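Local coordinates for malate dehydrogenase (PDB 4BGV) that catalyses the reversible, NAD-dependent oxidation of (S)-malate to oxaloacetate in the tricarboxylic acid cycle, at the interface of chains A and B. Sequence-based numbering; all coordinates share one arbitrary frame. Chains: chain A/B, Malate dehydrogenase.

The interface of chains A and B. Residues chain A 151, 155, 158-159, 169, 233, 236-237; chain B 47-52.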
loop_
_atom_site.group_PDB
_atom_site.type_symbol
_atom_site.label_atom_id
_atom_site.label_comp_id
_atom_site.label_asym_id
_atom_site.label_seq_id
_atom_site.Cartn_x
_atom_site.Cartn_y
_atom_site.Cartn_z
ATOM N N SER A 151 2.034 22.243 2.389
ATOM C CA SER A 151 2.180 20.817 2.125
ATOM C C SER A 151 3.305 20.598 1.119
ATOM O O SER A 151 4.097 19.656 1.238
ATOM C CB SER A 151 0.871 20.199 1.597
ATOM O OG SER A 151 1.021 18.787 1.475
ATOM N N THR A 155 7.341 19.416 1.838
ATOM C CA THR A 155 7.850 18.196 1.224
ATOM C C THR A 155 9.190 18.452 0.552
ATOM O O THR A 155 10.082 17.632 0.606
ATOM C CB THR A 155 6.886 17.611 0.188
ATOM O OG1 THR A 155 5.551 18.021 0.490
ATOM C CG2 THR A 155 6.975 16.108 0.224
ATOM N N ARG A 158 11.845 18.958 3.339
ATOM C CA ARG A 158 12.191 17.649 3.907
ATOM C C ARG A 158 13.094 16.817 2.983
ATOM O O ARG A 158 13.998 16.115 3.441
ATOM C CB ARG A 158 10.929 16.840 4.216
ATOM C CG ARG A 158 10.116 17.382 5.390
ATOM C CD ARG A 158 8.744 16.667 5.451
ATOM N NE ARG A 158 8.871 15.265 5.837
ATOM C CZ ARG A 158 7.869 14.390 5.799
ATOM N NH1 ARG A 158 6.675 14.788 5.380
ATOM N NH2 ARG A 158 8.064 13.123 6.174
ATOM N N THR A 159 12.816 16.866 1.687
ATOM C CA THR A 159 13.642 16.136 0.722
ATOM C C THR A 159 15.097 16.611 0.814
ATOM O O THR A 159 16.020 15.796 0.898
ATOM C CB THR A 159 13.131 16.340 -0.715
ATOM O OG1 THR A 159 11.780 15.863 -0.812
ATOM C CG2 THR A 159 14.017 15.602 -1.719
ATOM N N PHE A 169 13.313 9.941 4.522
ATOM C CA PHE A 169 12.392 11.054 4.339
ATOM C C PHE A 169 11.298 11.021 5.399
ATOM O O PHE A 169 10.728 12.053 5.739
ATOM C CB PHE A 169 11.746 11.028 2.949
ATOM C CG PHE A 169 12.722 11.133 1.814
ATOM C CD1 PHE A 169 13.426 12.318 1.591
ATOM C CD2 PHE A 169 12.919 10.067 0.947
ATOM C CE1 PHE A 169 14.308 12.429 0.551
ATOM C CE2 PHE A 169 13.797 10.175 -0.114
ATOM C CZ PHE A 169 14.507 11.355 -0.315
ATOM N N ALA A 233 5.334 16.275 -7.272
ATOM C CA ALA A 233 5.334 16.616 -5.846
ATOM C C ALA A 233 4.088 17.429 -5.438
ATOM O O ALA A 233 3.464 17.124 -4.415
ATOM C CB ALA A 233 6.635 17.315 -5.433
ATOM N N ILE A 236 0.970 14.861 -5.008
ATOM C CA ILE A 236 0.840 14.149 -3.738
ATOM C C ILE A 236 0.628 15.127 -2.570
ATOM O O ILE A 236 -0.097 14.819 -1.635
ATOM C CB ILE A 236 2.006 13.132 -3.489
ATOM C CG1 ILE A 236 1.793 12.350 -2.180
ATOM C CG2 ILE A 236 3.400 13.817 -3.516
ATOM C CD1 ILE A 236 0.564 11.464 -2.187
ATOM N N SER A 237 1.218 16.318 -2.643
ATOM C CA SER A 237 1.023 17.324 -1.585
ATOM C C SER A 237 -0.452 17.733 -1.472
ATOM O O SER A 237 -0.972 17.956 -0.381
ATOM C CB SER A 237 1.891 18.565 -1.845
ATOM O OG SER A 237 3.265 18.216 -1.843
ATOM N N LEU B 47 11.128 12.755 -6.809
ATOM C CA LEU B 47 11.817 12.561 -5.533
ATOM C C LEU B 47 11.230 13.468 -4.458
ATOM O O LEU B 47 11.112 13.065 -3.304
ATOM C CB LEU B 47 13.324 12.821 -5.665
ATOM C CG LEU B 47 14.146 12.522 -4.397
ATOM C CD1 LEU B 47 14.094 11.015 -4.090
ATOM C CD2 LEU B 47 15.573 12.995 -4.561
ATOM N N GLU B 48 10.844 14.683 -4.841
ATOM C CA GLU B 48 10.326 15.642 -3.867
ATOM C C GLU B 48 8.991 15.226 -3.234
ATOM O O GLU B 48 8.572 15.810 -2.251
ATOM C CB GLU B 48 10.261 17.057 -4.471
ATOM C CG GLU B 48 11.653 17.708 -4.537
ATOM C CD GLU B 48 11.678 19.025 -5.293
ATOM O OE1 GLU B 48 10.655 19.403 -5.905
ATOM O OE2 GLU B 48 12.739 19.683 -5.278
ATOM N N GLY B 49 8.342 14.216 -3.798
ATOM C CA GLY B 49 7.128 13.677 -3.205
ATOM C C GLY B 49 7.379 12.532 -2.232
ATOM O O GLY B 49 6.449 12.071 -1.565
ATOM N N ALA B 50 8.624 12.061 -2.160
ATOM C CA ALA B 50 8.983 10.955 -1.242
ATOM C C ALA B 50 8.557 11.149 0.228
ATOM O O ALA B 50 8.081 10.196 0.856
ATOM C CB ALA B 50 10.490 10.624 -1.334
ATOM N N PRO B 51 8.721 12.372 0.781
ATOM C CA PRO B 51 8.309 12.523 2.181
ATOM C C PRO B 51 6.815 12.249 2.399
ATOM O O PRO B 51 6.470 11.731 3.456
ATOM C CB PRO B 51 8.650 13.982 2.485
ATOM C CG PRO B 51 9.831 14.257 1.614
ATOM C CD PRO B 51 9.483 13.552 0.318
ATOM N N HIS B 52 5.957 12.584 1.431
ATOM C CA HIS B 52 4.535 12.268 1.549
ATOM C C HIS B 52 4.238 10.810 1.200
ATOM O O HIS B 52 3.486 10.151 1.908
ATOM C CB HIS B 52 3.690 13.153 0.634
ATOM C CG HIS B 52 3.574 14.571 1.085
ATOM N ND1 HIS B 52 3.182 14.921 2.360
ATOM C CD2 HIS B 52 3.765 15.733 0.415
ATOM C CE1 HIS B 52 3.155 16.241 2.461
ATOM N NE2 HIS B 52 3.510 16.757 1.297
#
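On chain B the backbone leaves helix 38-47, passes through B:Glu48 and B:Gly49 with near-helical torsions, and enters the short helix 50-53, which packs against helices 150-165 and 232-246 and the 3-10 turn 169-171 of chain A. With CG anti to its own carbonyl carbon, B:His52 inserts its imidazole among A:Ser151, A:Thr155 and A:Ser237. NE2 donates to the backbone O of A:Ser151 at 3.0 Å, nearly straight at the hydrogen and close to the ring plane, although it meets that carbonyl from above its plane. The A:Thr155 hydroxyl OG1 lies 2.5 Å from the same NE2, but well above the imidazole plane, while the N-H points in plane to A:Ser151 O; the pair is therefore better read as crowding than as a good hydrogen bond, in keeping with the strained A:Thr155 chi1 of -26°. A:Ile236 runs alongside B:His52 in the opposite direction, its CG1 3.5 Å from the histidine CB. B:Pro51, which buries the most surface of the residues given, sits beneath the guanidinium of A:Arg158, with CB 3.4 Å from CZ and over the centre of the plane. A bend at chi3 (69°) turns that group over the proline, and NH2 donates to A:Phe169 O at 2.9 Å, which probably limits its rotation, though the bond is bent. An alanine at A:Arg158 would remove this lid and the bond to the 3-10 turn, and would probably loosen the packing around B:Pro51. Beyond the proline, the B:Ala50 methyl lies over the A:Phe169 ring, 3.8 Å from CB to the ring centroid, while B:Leu47 CD1 approaches CZ of the same ring. The patch recurs with the chains exchanged, so it joins two subunits of the deposited tetramer twice over. By packing against helices 150-165 and 232-246 it may steady this region, whose centre lies about 13 Å from the catalytic base A:His180.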